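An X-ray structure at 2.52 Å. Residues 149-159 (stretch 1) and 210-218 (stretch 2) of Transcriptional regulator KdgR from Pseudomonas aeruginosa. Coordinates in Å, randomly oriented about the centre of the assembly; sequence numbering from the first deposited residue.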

# COMPACT_ATOMS: atom_id res chain seq x y z
N SER A 149 4.32 26.07 9.18
CA SER A 149 3.05 25.52 9.63
C SER A 149 3.26 24.21 10.37
O SER A 149 4.30 23.57 10.27
N SER A 150 2.24 23.80 11.13
CA SER A 150 2.32 22.54 11.87
C SER A 150 2.15 21.36 10.94
O SER A 150 2.74 20.29 11.15
N THR A 151 1.34 21.53 9.90
CA THR A 151 1.18 20.53 8.87
C THR A 151 2.49 20.30 8.12
O THR A 151 2.84 19.15 7.80
N GLY A 152 3.22 21.37 7.83
CA GLY A 152 4.47 21.23 7.11
C GLY A 152 5.55 20.60 7.95
O GLY A 152 6.43 19.90 7.42
N LEU A 153 5.52 20.82 9.27
CA LEU A 153 6.55 20.24 10.12
C LEU A 153 6.38 18.73 10.28
O LEU A 153 7.37 17.99 10.28
N VAL A 154 5.14 18.25 10.40
CA VAL A 154 4.94 16.81 10.50
C VAL A 154 5.44 16.13 9.23
O VAL A 154 6.19 15.15 9.29
N PHE A 155 5.06 16.65 8.06
CA PHE A 155 5.61 16.17 6.81
C PHE A 155 7.15 16.09 6.86
O PHE A 155 7.74 15.02 6.70
N ALA A 156 7.81 17.22 7.13
CA ALA A 156 9.27 17.19 7.23
C ALA A 156 9.75 16.18 8.25
O ALA A 156 10.83 15.59 8.08
N ALA A 157 8.98 15.97 9.31
CA ALA A 157 9.43 15.03 10.33
C ALA A 157 9.41 13.60 9.81
O ALA A 157 10.28 12.80 10.19
N PHE A 158 8.46 13.26 8.93
CA PHE A 158 8.22 11.88 8.59
C PHE A 158 8.58 11.49 7.16
O PHE A 158 8.86 10.32 6.93
N LEU A 159 8.59 12.41 6.21
CA LEU A 159 8.98 12.05 4.86
C LEU A 159 10.48 12.00 4.71
O LEU A 159 11.23 12.60 5.50
N GLU A 210 -3.49 28.96 16.58
CA GLU A 210 -2.76 27.80 17.06
C GLU A 210 -3.24 26.55 16.33
O GLU A 210 -4.45 26.34 16.18
N ALA A 211 -2.29 25.74 15.87
CA ALA A 211 -2.60 24.52 15.16
C ALA A 211 -2.02 23.32 15.90
O ALA A 211 -1.21 23.45 16.81
N LEU A 212 -2.48 22.15 15.49
CA LEU A 212 -2.02 20.88 16.04
C LEU A 212 -2.10 19.88 14.90
O LEU A 212 -3.07 19.90 14.14
N SER A 213 -1.09 19.03 14.79
CA SER A 213 -0.92 18.18 13.62
C SER A 213 -0.37 16.82 13.99
O SER A 213 0.57 16.72 14.79
N ALA A 214 -0.92 15.78 13.36
CA ALA A 214 -0.48 14.41 13.49
C ALA A 214 -0.52 13.74 12.13
O ALA A 214 -1.31 14.12 11.27
N PRO A 215 0.33 12.74 11.91
CA PRO A 215 0.38 12.07 10.62
C PRO A 215 -0.51 10.83 10.54
O PRO A 215 -0.78 10.16 11.55
N VAL A 216 -0.91 10.52 9.31
CA VAL A 216 -1.71 9.34 8.98
C VAL A 216 -0.91 8.44 8.04
O VAL A 216 -0.38 8.90 7.02
N PHE A 217 -0.85 7.14 8.37
CA PHE A 217 -0.01 6.17 7.69
C PHE A 217 -0.85 5.17 6.91
O PHE A 217 -1.99 4.86 7.29
N ASP A 218 -0.28 4.62 5.84
CA ASP A 218 -0.97 3.56 5.12
C ASP A 218 -0.50 2.21 5.63
O ASP A 218 0.35 2.11 6.53

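A helix laid on a strand meets it along one stripe of its surface, and the strand answers with every second residue. The contact between helix 150-158 and strand 210-217 of KdgR illustrates this rule well. The two elements run in roughly the same direction, their axes 29° apart and 7.5 Å from each other at closest approach. From the helix, Ser-150, Val-154 and Phe-158 point toward the strand, a spacing of four residues that brings successive side chains to the same side. From the strand, Ala-211, Ser-213 and Pro-215 point toward the helix, while Leu-212 and Ala-214 between them point away.

The apolar centre is built around Pro-215. Its ring, in the C-gamma endo pucker, touches two helix side chains one turn apart. Val-154, in the t rotamer, places CG1 3.6 Å from CB of Pro-215. Phe-158, with chi1 in the m well and chi2 at 87°, turns its ring so that CG of Pro-215 sits over one face, 4.0 Å from the ring centroid and only 19° off the ring normal. This is a CH-pi contact, in which the polarised C-H groups of proline meet the electron-rich face of the aromatic ring.

Beyond the proline, Phe-217 extends the aromatic part of the contact. Its CA-to-CB bond points sideways, but the m rotamer carries the end of the side chain nearer the helix, and CZ of Phe-217 comes to 4.0 Å from CE2 of Phe-158. The rings form an offset edge-to-face pair, with the edge of Phe-217 toward the face of Phe-158, planes at 68° and centroids 5.8 Å apart.

Toward the start of the helix the character changes by degrees. Val-154 serves both sides of the transition: while CG1 rests on the proline, CG2 reaches to 3.5 Å from CB of Ser-213. The hydroxyl of Ser-213, an m rotamer, then meets that of Ser-150, a p rotamer, in a hydrogen bond with OG of Ser-150 2.7 Å from OG of Ser-213. The position of the Ser-213 hydroxyl is the less certain, since it lies too close to an atom elsewhere in the model. The methyl of Ala-211 closes this end, with its CB 3.0 Å from OG of Ser-150, a tight approach.

Just outside the contact, Ser-149 caps the helix: its OG, 3.2 Å from N of Gly-152, accepts a hydrogen bond from that amide.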

# COMPACT_ATOMS: atom_id res chain seq x y z
CB SER A 149 2.08 25.31 8.46
OG SER A 149 2.63 24.46 7.47
CB SER A 150 1.26 22.50 12.96
OG SER A 150 -0.03 22.77 12.41
CB THR A 151 0.08 21.00 7.91
OG1 THR A 151 -1.07 21.41 8.68
CG2 THR A 151 -0.31 19.92 6.98
CB LEU A 153 6.58 20.93 11.49
CG LEU A 153 6.97 22.42 11.48
CD1 LEU A 153 7.68 22.83 12.76
CD2 LEU A 153 7.85 22.73 10.30
CB VAL A 154 3.48 16.46 10.78
CG1 VAL A 154 3.32 14.90 10.78
CG2 VAL A 154 3.01 17.07 12.10
CB PHE A 155 5.14 17.06 5.65
CG PHE A 155 3.72 16.74 5.14
CD1 PHE A 155 3.38 15.45 4.76
CD2 PHE A 155 2.75 17.73 5.05
CE1 PHE A 155 2.10 15.16 4.29
CE2 PHE A 155 1.46 17.44 4.58
CZ PHE A 155 1.14 16.15 4.20
CB ALA A 156 9.81 18.58 7.59
CB ALA A 157 8.56 15.16 11.58
CB PHE A 158 6.76 11.53 8.88
CG PHE A 158 6.45 11.45 10.34
CD1 PHE A 158 6.09 12.58 11.05
CD2 PHE A 158 6.58 10.25 11.02
CE1 PHE A 158 5.83 12.52 12.41
CE2 PHE A 158 6.33 10.18 12.39
CZ PHE A 158 5.95 11.32 13.08
CB LEU A 159 8.41 13.02 3.84
CG LEU A 159 6.91 13.01 3.81
CD1 LEU A 159 6.49 14.42 3.69
CD2 LEU A 159 6.37 12.04 2.71
CB GLU A 210 -2.92 27.65 18.57
CG GLU A 210 -1.97 28.53 19.40
CD GLU A 210 -2.16 30.01 19.17
OE1 GLU A 210 -3.24 30.40 18.67
OE2 GLU A 210 -1.23 30.80 19.49
CB ALA A 211 -2.08 24.55 13.71
CB LEU A 212 -2.88 20.45 17.22
CG LEU A 212 -2.35 19.37 18.15
CD1 LEU A 212 -1.31 19.98 19.08
CD2 LEU A 212 -3.48 18.73 18.94
CB SER A 213 0.04 18.82 12.62
OG SER A 213 -0.40 20.11 12.27
CB ALA A 214 -1.35 13.62 14.47
CB PRO A 215 1.85 11.66 10.50
CG PRO A 215 2.26 11.40 11.94
CD PRO A 215 1.50 12.44 12.75
CB VAL A 216 -3.05 9.74 8.34
CG1 VAL A 216 -3.88 8.51 8.03
CG2 VAL A 216 -3.82 10.76 9.25
CB PHE A 217 0.85 5.40 8.69
CG PHE A 217 1.72 6.27 9.54
CD1 PHE A 217 2.91 6.78 9.04
CD2 PHE A 217 1.35 6.60 10.83
CE1 PHE A 217 3.72 7.60 9.82
CE2 PHE A 217 2.15 7.42 11.62
CZ PHE A 217 3.34 7.92 11.12
CB ASP A 218 -0.82 3.71 3.60
CG ASP A 218 0.63 3.57 3.11
OD1 ASP A 218 1.54 3.29 3.93
OD2 ASP A 218 0.84 3.75 1.87